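Local coordinates for uncharacterized hypothetical protein FTT_1539c (Francisella tularensis subsp. tularensis, PDB 4QVR) that is of unknown function but contains a DUF6844 domain and probably carries an N-terminal signal sequence for export, at residues A145-Q150 against T411-K416; T243-L248 against K407-Y412; S301-D306 against K327-A332. All coordinates share one frame; numbering follows the deposited sequence.

Contact 1: A145-Q150 against T411-K416; sequences ALIKAQ and TYYKTK
Tyr413 reaches from helix 402-415 to helix 134-159 and meets Gln150 and Ile147 there. It buries more surface than any other residue of the two segments. Its CG lies anti to the carbonyl carbon (chi1 -70°), and the ring extends across the gap to put the hydroxyl at the Gln150 amide. Tyr413 OH donates a hydrogen bond of 2.8 Å to Gln150 OE1. The acceptor oxygen sits at the ring edge, in the ring plane. The hydroxyl oxygen is tilted 30° from the carbonyl plane, and amide and ring planes stand 44° apart. One water closes a small polar cycle. It accepts from Gln150 NE2 at 3.1 Å and donates to Tyr413 OH at 3.0 Å. The phenol thus gives one bond and takes another, and both ends of the amide are engaged. This fixes which way round the amide lies.

Ile147 supplies the apolar part. It passes alongside the tyrosine, the two side chains running in opposite directions. Its CD1 touches Tyr413 CD2 at 3.9 Å, and its CG1 lies 4.0 Å from Tyr413 CE2.

Leu248 borders both Gln150 and Tyr413. Ala369 of helix 349-370 also touches Tyr413, while Ala145 and Ala149 turn another side of helix 134-159 to strand 264-273. The contact therefore joins a helix that backs a β-sheet to a helix from much later in the chain.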
ATOM      1  N   ALA A 145       2.799  -5.935   4.249  1.00 30.13           N
ATOM      2  CA  ALA A 145       3.108  -6.061   2.845  1.00 29.65           C
ATOM      3  C   ALA A 145       3.036  -4.676   2.170  1.00 30.13           C
ATOM      4  O   ALA A 145       3.951  -4.251   1.436  1.00 32.42           O
ATOM      5  CB  ALA A 145       2.103  -6.984   2.185  1.00 27.98           C
ATOM      6  N   LEU A 146       1.941  -3.971   2.377  1.00 29.80           N
ATOM      7  CA  LEU A 146       1.798  -2.627   1.736  1.00 30.59           C
ATOM      8  C   LEU A 146       2.928  -1.696   2.085  1.00 31.06           C
ATOM      9  O   LEU A 146       3.514  -1.051   1.213  1.00 30.28           O
ATOM     10  CB  LEU A 146       0.524  -1.967   2.186  1.00 33.74           C
ATOM     11  CG  LEU A 146       0.240  -0.567   1.621  1.00 38.05           C
ATOM     12  CD1 LEU A 146       0.097  -0.611   0.105  1.00 38.90           C
ATOM     13  CD2 LEU A 146      -1.030  -0.035   2.267  1.00 38.90           C
ATOM     14  N   ILE A 147       3.238  -1.612   3.376  1.00 32.40           N
ATOM     15  CA  ILE A 147       4.294  -0.719   3.851  1.00 36.81           C
ATOM     16  C   ILE A 147       5.639  -1.117   3.300  1.00 34.08           C
ATOM     17  O   ILE A 147       6.490  -0.271   3.016  1.00 34.09           O
ATOM     18  CB  ILE A 147       4.331  -0.674   5.407  1.00 44.94           C
ATOM     19  CG1 ILE A 147       3.233   0.266   5.919  1.00 50.68           C
ATOM     20  CG2 ILE A 147       5.666  -0.172   5.906  1.00 48.61           C
ATOM     21  CD1 ILE A 147       3.118   0.305   7.435  1.00 58.69           C
ATOM     22  N   LYS A 148       5.838  -2.411   3.150  1.00 33.15           N
ATOM     23  CA  LYS A 148       7.088  -2.924   2.593  1.00 35.42           C
ATOM     24  C   LYS A 148       7.181  -2.542   1.117  1.00 35.05           C
ATOM     25  O   LYS A 148       8.223  -2.111   0.635  1.00 35.33           O
ATOM     26  CB  LYS A 148       7.125  -4.416   2.778  1.00 39.38           C
ATOM     27  CG  LYS A 148       8.439  -5.084   2.430  1.00 45.23           C
ATOM     28  CD  LYS A 148       8.349  -6.511   2.942  1.00 52.35           C
ATOM     29  CE  LYS A 148       9.672  -7.235   2.855  1.00 61.57           C
ATOM     30  NZ  LYS A 148      10.140  -7.330   1.458  1.00 66.13           N
ATOM     31  N   ALA A 149       6.073  -2.658   0.408  1.00 34.86           N
ATOM     32  CA  ALA A 149       6.055  -2.286  -0.998  1.00 37.66           C
ATOM     33  C   ALA A 149       6.318  -0.801  -1.120  1.00 37.42           C
ATOM     34  O   ALA A 149       7.084  -0.383  -1.977  1.00 36.00           O
ATOM     35  CB  ALA A 149       4.719  -2.654  -1.644  1.00 34.82           C
ATOM     36  N   GLN A 150       5.693   0.001  -0.261  1.00 35.07           N
ATOM     37  CA  GLN A 150       5.921   1.453  -0.324  1.00 34.86           C
ATOM     38  C   GLN A 150       7.360   1.819  -0.064  1.00 35.85           C
ATOM     39  O   GLN A 150       7.938   2.690  -0.738  1.00 35.04           O
ATOM     40  CB  GLN A 150       5.062   2.187   0.680  1.00 35.57           C
ATOM     41  CG  GLN A 150       3.605   2.198   0.280  1.00 39.30           C
ATOM     42  CD  GLN A 150       2.683   2.820   1.323  1.00 41.44           C
ATOM     43  OE1 GLN A 150       3.052   3.051   2.464  1.00 44.24           O
ATOM     44  NE2 GLN A 150       1.456   3.046   0.924  1.00 47.01           N
ATOM     45  N   THR A 411       5.918   4.236  11.596  1.00 67.26           N
ATOM     46  CA  THR A 411       5.783   5.132  12.733  1.00 78.12           C
ATOM     47  C   THR A 411       4.807   6.244  12.362  1.00 79.36           C
ATOM     48  O   THR A 411       3.860   6.517  13.101  1.00 79.44           O
ATOM     49  CB  THR A 411       7.155   5.726  13.142  1.00 80.82           C
ATOM     50  OG1 THR A 411       8.022   4.667  13.571  1.00 82.29           O
ATOM     51  CG2 THR A 411       7.015   6.736  14.264  1.00 84.97           C
ATOM     52  N   TYR A 412       5.040   6.850  11.195  1.00 76.59           N
ATOM     53  CA  TYR A 412       4.217   7.947  10.689  1.00 71.73           C
ATOM     54  C   TYR A 412       2.756   7.573  10.557  1.00 70.75           C
ATOM     55  O   TYR A 412       1.899   8.389  10.857  1.00 74.00           O
ATOM     56  CB  TYR A 412       4.748   8.428   9.343  1.00 70.56           C
ATOM     57  CG  TYR A 412       3.846   9.388   8.598  1.00 68.82           C
ATOM     58  CD1 TYR A 412       3.829  10.752   8.905  1.00 72.29           C
ATOM     59  CD2 TYR A 412       3.029   8.935   7.558  1.00 64.64           C
ATOM     60  CE1 TYR A 412       3.007  11.635   8.210  1.00 72.02           C
ATOM     61  CE2 TYR A 412       2.209   9.801   6.855  1.00 63.14           C
ATOM     62  CZ  TYR A 412       2.200  11.149   7.175  1.00 70.62           C
ATOM     63  OH  TYR A 412       1.373  12.012   6.476  1.00 72.14           O
ATOM     64  N   TYR A 413       2.454   6.361  10.109  1.00 64.60           N
ATOM     65  CA  TYR A 413       1.058   5.987   9.987  1.00 67.74           C
ATOM     66  C   TYR A 413       0.412   5.829  11.362  1.00 76.95           C
ATOM     67  O   TYR A 413      -0.707   6.289  11.574  1.00 80.06           O
ATOM     68  CB  TYR A 413       0.844   4.724   9.139  1.00 66.98           C
ATOM     69  CG  TYR A 413       1.126   4.890   7.656  1.00 62.03           C
ATOM     70  CD1 TYR A 413       0.487   5.873   6.910  1.00 60.23           C
ATOM     71  CD2 TYR A 413       1.976   4.010   6.984  1.00 58.35           C
ATOM     72  CE1 TYR A 413       0.740   6.015   5.548  1.00 57.25           C
ATOM     73  CE2 TYR A 413       2.220   4.132   5.623  1.00 52.48           C
ATOM     74  CZ  TYR A 413       1.602   5.138   4.908  1.00 52.78           C
ATOM     75  OH  TYR A 413       1.851   5.274   3.560  1.00 49.62           O
ATOM     76  N   LYS A 414       1.117   5.205  12.304  1.00 84.51           N
ATOM     77  CA  LYS A 414       0.563   5.013  13.650  1.00 88.74           C
ATOM     78  C   LYS A 414       0.314   6.334  14.361  1.00 89.63           C
ATOM     79  O   LYS A 414      -0.675   6.458  15.051  1.00 90.10           O
ATOM     80  CB  LYS A 414       1.448   4.092  14.508  1.00 94.60           C
ATOM     81  CG  LYS A 414       1.473   2.638  14.021  1.00 95.98           C
ATOM     82  CD  LYS A 414       2.374   1.728  14.855  1.00 99.27           C
ATOM     83  CE  LYS A 414       1.852   1.537  16.271  1.00106.26           C
ATOM     84  NZ  LYS A 414       2.739   0.668  17.091  1.00108.72           N
ATOM     85  N   THR A 415       1.181   7.327  14.165  1.00 91.49           N
ATOM     86  CA  THR A 415       1.016   8.629  14.835  1.00 94.04           C
ATOM     87  C   THR A 415       0.136   9.660  14.117  1.00 94.28           C
ATOM     88  O   THR A 415      -0.449  10.500  14.780  1.00102.62           O
ATOM     89  CB  THR A 415       2.373   9.321  15.157  1.00 97.16           C
ATOM     90  OG1 THR A 415       3.057   9.668  13.949  1.00 92.71           O
ATOM     91  CG2 THR A 415       3.258   8.425  16.015  1.00 99.83           C
ATOM     92  N   LYS A 416       0.015   9.617  12.792  1.00 95.19           N
ATOM     93  CA  LYS A 416      -0.791  10.642  12.116  1.00 97.03           C
ATOM     94  C   LYS A 416      -2.228  10.658  12.617  1.00101.51           C
ATOM     95  O   LYS A 416      -2.843   9.610  12.827  1.00102.45           O
ATOM     96  CB  LYS A 416      -0.756  10.547  10.584  1.00 96.70           C
ATOM     97  CG  LYS A 416      -1.475  11.737   9.957  1.00101.04           C
ATOM     98  CD  LYS A 416      -1.016  12.091   8.557  1.00100.86           C
ATOM     99  CE  LYS A 416      -1.527  13.481   8.161  1.00104.88           C
ATOM    100  NZ  LYS A 416      -1.035  13.951   6.832  1.00104.18           N
TER
HETATM  101  O   HOH W   1      -0.814   4.631   2.263  1.00 45.94           O

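Contact 2: T243-L248 against K407-Y412; sequences TGFGNL and KTLSTY
Phe245, near the end of helix 224-246, meets Leu409 of helix 402-415. The edge of its ring does the touching: Phe245 CE1 lies 4.0 Å from Leu409 CD1, and the methyl sits near the ring plane rather than over a face. The side chains run antiparallel past one another. Leu409 has CG anti to its own nitrogen (chi1 -164°), which sends the branched end toward the aromatic ring. Ala377 and Ser381 of helix 374-385 and Ile154 of helix 134-159 also border Phe245.

Three residues further along, Leu248 again points to Leu409. Leu248 CD1 comes within 4.2 Å of Leu409 CD1, so one methyl of Leu409 serves both partners. Met372 lies against both Phe245 and Leu248.

On the partner helix, Thr411 OG1 donates to Lys407 O at 2.8 Å, one turn back. That polar bond stays within its own helix. Across the interface all three touching side chains are apolar and buried. The chemistry implies cohesion by dispersion and exclusion of water, with shape rather than polar pairing setting the fit.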
ATOM      1  N   THR A 243      11.291  13.218  -3.034  1.00 52.91           N
ATOM      2  CA  THR A 243      10.632  12.903  -4.269  1.00 54.13           C
ATOM      3  C   THR A 243       9.879  11.585  -4.084  1.00 52.52           C
ATOM      4  O   THR A 243       8.713  11.487  -4.447  1.00 49.77           O
ATOM      5  CB  THR A 243      11.641  12.854  -5.417  1.00 58.25           C
ATOM      6  OG1 THR A 243      12.184  14.168  -5.601  1.00 62.19           O
ATOM      7  CG2 THR A 243      10.970  12.400  -6.716  1.00 59.94           C
ATOM      8  N   GLY A 244      10.555  10.603  -3.469  1.00 49.03           N
ATOM      9  CA  GLY A 244       9.976   9.322  -3.163  1.00 45.35           C
ATOM     10  C   GLY A 244       8.739   9.353  -2.274  1.00 47.26           C
ATOM     11  O   GLY A 244       7.753   8.675  -2.578  1.00 48.47           O
ATOM     12  N   PHE A 245       8.779  10.095  -1.166  1.00 47.74           N
ATOM     13  CA  PHE A 245       7.599  10.205  -0.297  1.00 48.68           C
ATOM     14  C   PHE A 245       6.474  10.956  -1.001  1.00 50.51           C
ATOM     15  O   PHE A 245       5.306  10.598  -0.845  1.00 51.58           O
ATOM     16  CB  PHE A 245       7.914  10.903   1.020  1.00 49.98           C
ATOM     17  CG  PHE A 245       8.726  10.078   1.959  1.00 49.50           C
ATOM     18  CD1 PHE A 245       8.158   9.009   2.612  1.00 51.90           C
ATOM     19  CD2 PHE A 245      10.043  10.382   2.218  1.00 51.74           C
ATOM     20  CE1 PHE A 245       8.893   8.248   3.495  1.00 50.36           C
ATOM     21  CE2 PHE A 245      10.776   9.620   3.104  1.00 51.53           C
ATOM     22  CZ  PHE A 245      10.203   8.550   3.734  1.00 50.82           C
ATOM     23  N   GLY A 246       6.818  11.991  -1.772  1.00 48.34           N
ATOM     24  CA  GLY A 246       5.807  12.757  -2.505  1.00 49.15           C
ATOM     25  C   GLY A 246       5.051  11.911  -3.548  1.00 49.96           C
ATOM     26  O   GLY A 246       3.869  12.120  -3.795  1.00 54.68           O
ATOM     27  N   ASN A 247       5.730  10.945  -4.150  1.00 48.38           N
ATOM     28  CA  ASN A 247       5.121  10.083  -5.158  1.00 46.81           C
ATOM     29  C   ASN A 247       4.249   8.959  -4.625  1.00 46.37           C
ATOM     30  O   ASN A 247       3.628   8.253  -5.414  1.00 51.87           O
ATOM     31  CB  ASN A 247       6.212   9.435  -5.998  1.00 49.33           C
ATOM     32  CG  ASN A 247       6.994  10.428  -6.811  1.00 50.21           C
ATOM     33  OD1 ASN A 247       6.685  11.603  -6.821  1.00 56.59           O
ATOM     34  ND2 ASN A 247       8.015   9.951  -7.508  1.00 52.13           N
ATOM     35  N   LEU A 248       4.219   8.739  -3.310  1.00 46.74           N
ATOM     36  CA  LEU A 248       3.414   7.649  -2.765  1.00 46.43           C
ATOM     37  C   LEU A 248       1.989   7.706  -3.181  1.00 45.87           C
ATOM     38  O   LEU A 248       1.349   6.688  -3.321  1.00 54.65           O
ATOM     39  CB  LEU A 248       3.459   7.590  -1.234  1.00 47.54           C
ATOM     40  CG  LEU A 248       4.708   6.988  -0.632  1.00 45.75           C
ATOM     41  CD1 LEU A 248       4.558   6.918   0.880  1.00 46.76           C
ATOM     42  CD2 LEU A 248       4.970   5.622  -1.232  1.00 44.29           C
ATOM     43  N   LYS A 407      10.231   1.323   8.911  1.00 68.36           N
ATOM     44  CA  LYS A 407       9.877   1.614  10.304  1.00 73.58           C
ATOM     45  C   LYS A 407       9.456   3.081  10.436  1.00 71.84           C
ATOM     46  O   LYS A 407       8.455   3.393  11.076  1.00 70.68           O
ATOM     47  CB  LYS A 407      11.028   1.296  11.262  1.00 80.65           C
ATOM     48  CG  LYS A 407      10.569   1.267  12.713  1.00 89.06           C
ATOM     49  CD  LYS A 407      11.659   0.804  13.661  1.00 97.90           C
ATOM     50  CE  LYS A 407      11.135   0.701  15.086  1.00104.32           C
ATOM     51  NZ  LYS A 407      12.203   0.337  16.063  1.00110.87           N
ATOM     52  N   THR A 408      10.215   3.973   9.813  1.00 67.04           N
ATOM     53  CA  THR A 408       9.890   5.391   9.826  1.00 70.85           C
ATOM     54  C   THR A 408       8.494   5.637   9.264  1.00 64.04           C
ATOM     55  O   THR A 408       7.745   6.437   9.760  1.00 64.71           O
ATOM     56  CB  THR A 408      10.879   6.170   8.953  1.00 73.34           C
ATOM     57  OG1 THR A 408      12.215   5.815   9.325  1.00 80.84           O
ATOM     58  CG2 THR A 408      10.691   7.657   9.115  1.00 75.86           C
ATOM     59  N   LEU A 409       8.152   4.911   8.222  1.00 61.21           N
ATOM     60  CA  LEU A 409       6.861   5.056   7.576  1.00 58.02           C
ATOM     61  C   LEU A 409       5.777   4.438   8.466  1.00 58.77           C
ATOM     62  O   LEU A 409       4.694   5.011   8.655  1.00 57.63           O
ATOM     63  CB  LEU A 409       6.946   4.385   6.211  1.00 54.12           C
ATOM     64  CG  LEU A 409       5.931   4.634   5.128  1.00 54.15           C
ATOM     65  CD1 LEU A 409       5.734   6.117   4.843  1.00 54.92           C
ATOM     66  CD2 LEU A 409       6.452   3.905   3.902  1.00 49.09           C
ATOM     67  N   SER A 410       6.079   3.271   9.020  1.00 59.63           N
ATOM     68  CA  SER A 410       5.174   2.610   9.945  1.00 64.05           C
ATOM     69  C   SER A 410       4.894   3.518  11.162  1.00 66.13           C
ATOM     70  O   SER A 410       3.773   3.571  11.683  1.00 63.04           O
ATOM     71  CB  SER A 410       5.791   1.303  10.425  1.00 65.24           C
ATOM     72  OG  SER A 410       4.978   0.731  11.424  1.00 70.32           O
ATOM     73  N   THR A 411       5.918   4.236  11.596  1.00 67.26           N
ATOM     74  CA  THR A 411       5.783   5.132  12.733  1.00 78.12           C
ATOM     75  C   THR A 411       4.807   6.244  12.362  1.00 79.36           C
ATOM     76  O   THR A 411       3.860   6.517  13.101  1.00 79.44           O
ATOM     77  CB  THR A 411       7.155   5.726  13.142  1.00 80.82           C
ATOM     78  OG1 THR A 411       8.022   4.667  13.571  1.00 82.29           O
ATOM     79  CG2 THR A 411       7.015   6.736  14.264  1.00 84.97           C
ATOM     80  N   TYR A 412       5.040   6.850  11.195  1.00 76.59           N
ATOM     81  CA  TYR A 412       4.217   7.947  10.689  1.00 71.73           C
ATOM     82  C   TYR A 412       2.756   7.573  10.557  1.00 70.75           C
ATOM     83  O   TYR A 412       1.899   8.389  10.857  1.00 74.00           O
ATOM     84  CB  TYR A 412       4.748   8.428   9.343  1.00 70.56           C
ATOM     85  CG  TYR A 412       3.846   9.388   8.598  1.00 68.82           C
ATOM     86  CD1 TYR A 412       3.829  10.752   8.905  1.00 72.29           C
ATOM     87  CD2 TYR A 412       3.029   8.935   7.558  1.00 64.64           C
ATOM     88  CE1 TYR A 412       3.007  11.635   8.210  1.00 72.02           C
ATOM     89  CE2 TYR A 412       2.209   9.801   6.855  1.00 63.14           C
ATOM     90  CZ  TYR A 412       2.200  11.149   7.175  1.00 70.62           C
ATOM     91  OH  TYR A 412       1.373  12.012   6.476  1.00 72.14           O
TER

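Contact 3: S301-D306 against K327-A332; sequences SDLYKD and KPYILA
Two first torsions aim Leu303 and Tyr329 at each other. In Leu303, CG lies beside the backbone N and anti to the carbonyl carbon (chi1 -61°). In Tyr329, CG sits between the backbone N and the carbonyl carbon (chi1 57°), and the ring leans out from its strand toward the short, weakly bonded helical turn about 301-303. Leu303 CD1 arrives from the opposite direction at the hydroxyl edge of that ring. Tyr304 and Leu331 form the second pair. The CB of Tyr304 does not point straight at the strand, but the long ring brings the hydroxyl end closer.

In the first pair, Leu303 CD1 approaches Tyr329 OH to 3.1 Å, a short distance that may partly reflect coordinate error. The methyl stands near the ring plane and is 4.5 Å from Tyr329 CZ. This phenol oxygen is buried and has no hydrogen-bond partner in the model.

In the second pair, Leu331 CD1 meets the hydroxyl end of Tyr304. It lies 3.3 Å from Tyr304 OH and 3.8 Å from Tyr304 CE2, again at the edge of the ring. Here the hydroxyl is satisfied, since it is hydrogen-bonded to the hydroxyl of Tyr333. Ile77 of helix 67-78 touches Leu303, Tyr304 and Leu331, and Val445 of strand 440-448 touches Tyr304 and Leu331.

Tyr329 and Leu331 both turn to this side of strand 328-337, while Ile330 between them faces Leu364 and Leu367 of helix 349-370. The strand pairs through its backbone with Gly321 and Arg319 on one edge and with Trp448 and Leu446 on the other. The arrangement is that of an inner strand in a four-stranded antiparallel β-sheet, with the 301-304 turn packed on one face and a long helix on the other.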
ATOM      1  N   SER A 301     -20.989  -1.593  -8.105  1.00 96.46           N
ATOM      2  CA  SER A 301     -21.809  -2.769  -7.793  1.00100.85           C
ATOM      3  C   SER A 301     -21.947  -3.682  -9.013  1.00100.20           C
ATOM      4  O   SER A 301     -22.386  -4.823  -8.898  1.00109.02           O
ATOM      5  CB  SER A 301     -23.205  -2.364  -7.292  1.00104.47           C
ATOM      6  OG  SER A 301     -23.148  -1.701  -6.037  1.00101.19           O
ATOM      7  N   ASP A 302     -21.564  -3.169 -10.175  1.00 98.75           N
ATOM      8  CA  ASP A 302     -21.650  -3.914 -11.414  1.00 98.45           C
ATOM      9  C   ASP A 302     -20.330  -4.693 -11.632  1.00 92.38           C
ATOM     10  O   ASP A 302     -20.330  -5.725 -12.289  1.00 91.56           O
ATOM     11  CB  ASP A 302     -21.946  -2.940 -12.567  1.00101.84           C
ATOM     12  CG  ASP A 302     -22.925  -3.502 -13.593  1.00107.98           C
ATOM     13  OD1 ASP A 302     -23.677  -4.448 -13.271  1.00106.04           O
ATOM     14  OD2 ASP A 302     -22.989  -2.949 -14.710  1.00115.42           O
ATOM     15  N   LEU A 303     -19.213  -4.195 -11.082  1.00 88.98           N
ATOM     16  CA  LEU A 303     -17.912  -4.898 -11.168  1.00 87.34           C
ATOM     17  C   LEU A 303     -17.859  -6.101 -10.210  1.00 88.96           C
ATOM     18  O   LEU A 303     -16.928  -6.906 -10.287  1.00 93.08           O
ATOM     19  CB  LEU A 303     -16.730  -3.977 -10.832  1.00 83.44           C
ATOM     20  CG  LEU A 303     -16.434  -2.723 -11.660  1.00 86.28           C
ATOM     21  CD1 LEU A 303     -15.255  -1.987 -11.037  1.00 83.44           C
ATOM     22  CD2 LEU A 303     -16.158  -3.030 -13.131  1.00 84.33           C
ATOM     23  N   TYR A 304     -18.815  -6.172  -9.273  1.00 85.98           N
ATOM     24  CA  TYR A 304     -18.936  -7.279  -8.321  1.00 83.47           C
ATOM     25  C   TYR A 304     -20.185  -8.012  -8.708  1.00 91.01           C
ATOM     26  O   TYR A 304     -21.111  -8.165  -7.917  1.00 90.37           O
ATOM     27  CB  TYR A 304     -19.006  -6.772  -6.889  1.00 76.48           C
ATOM     28  CG  TYR A 304     -17.721  -6.112  -6.525  1.00 73.94           C
ATOM     29  CD1 TYR A 304     -16.573  -6.870  -6.356  1.00 72.58           C
ATOM     30  CD2 TYR A 304     -17.629  -4.739  -6.396  1.00 71.24           C
ATOM     31  CE1 TYR A 304     -15.357  -6.284  -6.051  1.00 70.19           C
ATOM     32  CE2 TYR A 304     -16.422  -4.139  -6.095  1.00 71.52           C
ATOM     33  CZ  TYR A 304     -15.283  -4.918  -5.919  1.00 70.40           C
ATOM     34  OH  TYR A 304     -14.072  -4.335  -5.612  1.00 70.81           O
ATOM     35  N   LYS A 305     -20.166  -8.462  -9.959  1.00100.03           N
ATOM     36  CA  LYS A 305     -21.279  -9.139 -10.618  1.00108.75           C
ATOM     37  C   LYS A 305     -21.871 -10.347  -9.880  1.00105.33           C
ATOM     38  O   LYS A 305     -22.829 -10.196  -9.105  1.00 95.05           O
ATOM     39  CB  LYS A 305     -20.824  -9.541 -12.045  1.00113.94           C
ATOM     40  CG  LYS A 305     -21.893  -9.554 -13.133  1.00115.64           C
ATOM     41  CD  LYS A 305     -22.959 -10.609 -12.954  1.00118.66           C
ATOM     42  CE  LYS A 305     -23.953 -10.553 -14.109  1.00121.39           C
ATOM     43  NZ  LYS A 305     -25.022 -11.581 -13.998  1.00123.97           N
ATOM     44  N   ASP A 306     -21.330 -11.540 -10.102  1.00106.46           N
ATOM     45  CA  ASP A 306     -21.651 -12.676  -9.256  1.00110.55           C
ATOM     46  C   ASP A 306     -20.360 -13.122  -8.586  1.00104.92           C
ATOM     47  O   ASP A 306     -20.051 -14.316  -8.527  1.00113.32           O
ATOM     48  CB  ASP A 306     -22.354 -13.807 -10.023  1.00114.23           C
ATOM     49  CG  ASP A 306     -23.796 -13.459 -10.377  1.00118.97           C
ATOM     50  OD1 ASP A 306     -24.028 -12.447 -11.061  1.00118.40           O
ATOM     51  OD2 ASP A 306     -24.705 -14.212  -9.976  1.00122.40           O
ATOM     52  N   LYS A 327     -16.119   9.060 -13.711  1.00107.85           N
ATOM     53  CA  LYS A 327     -15.649   9.579 -12.415  1.00 99.90           C
ATOM     54  C   LYS A 327     -14.865   8.547 -11.603  1.00 89.48           C
ATOM     55  O   LYS A 327     -15.305   7.401 -11.449  1.00 83.79           O
ATOM     56  CB  LYS A 327     -16.825  10.057 -11.546  1.00105.02           C
ATOM     57  CG  LYS A 327     -17.459  11.374 -11.962  1.00111.73           C
ATOM     58  CD  LYS A 327     -16.499  12.539 -11.768  1.00112.86           C
ATOM     59  CE  LYS A 327     -17.159  13.870 -12.088  1.00118.91           C
ATOM     60  NZ  LYS A 327     -16.227  15.014 -11.870  1.00117.98           N
ATOM     61  N   PRO A 328     -13.706   8.958 -11.066  1.00 80.34           N
ATOM     62  CA  PRO A 328     -12.946   8.034 -10.255  1.00 71.79           C
ATOM     63  C   PRO A 328     -13.564   7.846  -8.890  1.00 69.76           C
ATOM     64  O   PRO A 328     -14.180   8.738  -8.336  1.00 67.49           O
ATOM     65  CB  PRO A 328     -11.578   8.708 -10.111  1.00 70.64           C
ATOM     66  CG  PRO A 328     -11.813  10.155 -10.398  1.00 76.70           C
ATOM     67  CD  PRO A 328     -12.977  10.214 -11.330  1.00 79.81           C
ATOM     68  N   TYR A 329     -13.386   6.667  -8.344  1.00 69.70           N
ATOM     69  CA  TYR A 329     -13.886   6.393  -7.032  1.00 67.40           C
ATOM     70  C   TYR A 329     -12.882   5.460  -6.401  1.00 60.49           C
ATOM     71  O   TYR A 329     -12.100   4.807  -7.092  1.00 56.33           O
ATOM     72  CB  TYR A 329     -15.290   5.775  -7.112  1.00 68.70           C
ATOM     73  CG  TYR A 329     -15.325   4.521  -7.940  1.00 68.88           C
ATOM     74  CD1 TYR A 329     -14.727   3.368  -7.487  1.00 62.19           C
ATOM     75  CD2 TYR A 329     -15.953   4.486  -9.167  1.00 72.31           C
ATOM     76  CE1 TYR A 329     -14.744   2.214  -8.225  1.00 66.42           C
ATOM     77  CE2 TYR A 329     -15.977   3.322  -9.918  1.00 73.60           C
ATOM     78  CZ  TYR A 329     -15.370   2.190  -9.430  1.00 69.91           C
ATOM     79  OH  TYR A 329     -15.371   1.014 -10.134  1.00 75.67           O
ATOM     80  N   ILE A 330     -12.905   5.387  -5.084  1.00 59.46           N
ATOM     81  CA  ILE A 330     -11.989   4.540  -4.375  1.00 57.81           C
ATOM     82  C   ILE A 330     -12.754   3.455  -3.647  1.00 56.89           C
ATOM     83  O   ILE A 330     -13.705   3.746  -2.938  1.00 57.57           O
ATOM     84  CB  ILE A 330     -11.188   5.382  -3.383  1.00 60.32           C
ATOM     85  CG1 ILE A 330     -10.387   6.416  -4.185  1.00 65.72           C
ATOM     86  CG2 ILE A 330     -10.275   4.492  -2.540  1.00 57.96           C
ATOM     87  CD1 ILE A 330      -9.936   7.608  -3.388  1.00 70.16           C
ATOM     88  N   LEU A 331     -12.348   2.206  -3.851  1.00 52.73           N
ATOM     89  CA  LEU A 331     -12.972   1.088  -3.183  1.00 47.86           C
ATOM     90  C   LEU A 331     -12.038   0.682  -2.078  1.00 45.82           C
ATOM     91  O   LEU A 331     -10.837   0.816  -2.211  1.00 45.04           O
ATOM     92  CB  LEU A 331     -13.164  -0.081  -4.120  1.00 47.24           C
ATOM     93  CG  LEU A 331     -14.003   0.193  -5.353  1.00 52.77           C
ATOM     94  CD1 LEU A 331     -14.166  -1.106  -6.131  1.00 56.42           C
ATOM     95  CD2 LEU A 331     -15.346   0.741  -4.956  1.00 55.19           C
ATOM     96  N   ALA A 332     -12.608   0.215  -0.977  1.00 45.04           N
ATOM     97  CA  ALA A 332     -11.856  -0.238   0.171  1.00 45.13           C
ATOM     98  C   ALA A 332     -12.475  -1.539   0.620  1.00 48.23           C
ATOM     99  O   ALA A 332     -13.696  -1.606   0.849  1.00 47.77           O
ATOM    100  CB  ALA A 332     -11.938   0.763   1.290  1.00 46.29           C
TER

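From the N terminus, helix 134-159 supplies the first half of contact 1, which closes only when the chain reaches 411-416. Contact 2 opens later, at 243-248, and ends on 407-412, so the two loops finish on the same helix and share Thr411 and Tyr412. Their centres are about 7 Å apart, and Gln150, Leu248 and Leu409 pack together between them. Contact 3 is a short-range closure, 301-306 onto 327-332, lying within both longer loops. Centre to centre, it is about 25 Å from contact 1 and about 28 Å from contact 2. Contacts 1 and 2 join three helices, whereas contact 3 packs the 301-306 turn onto the four-stranded sheet.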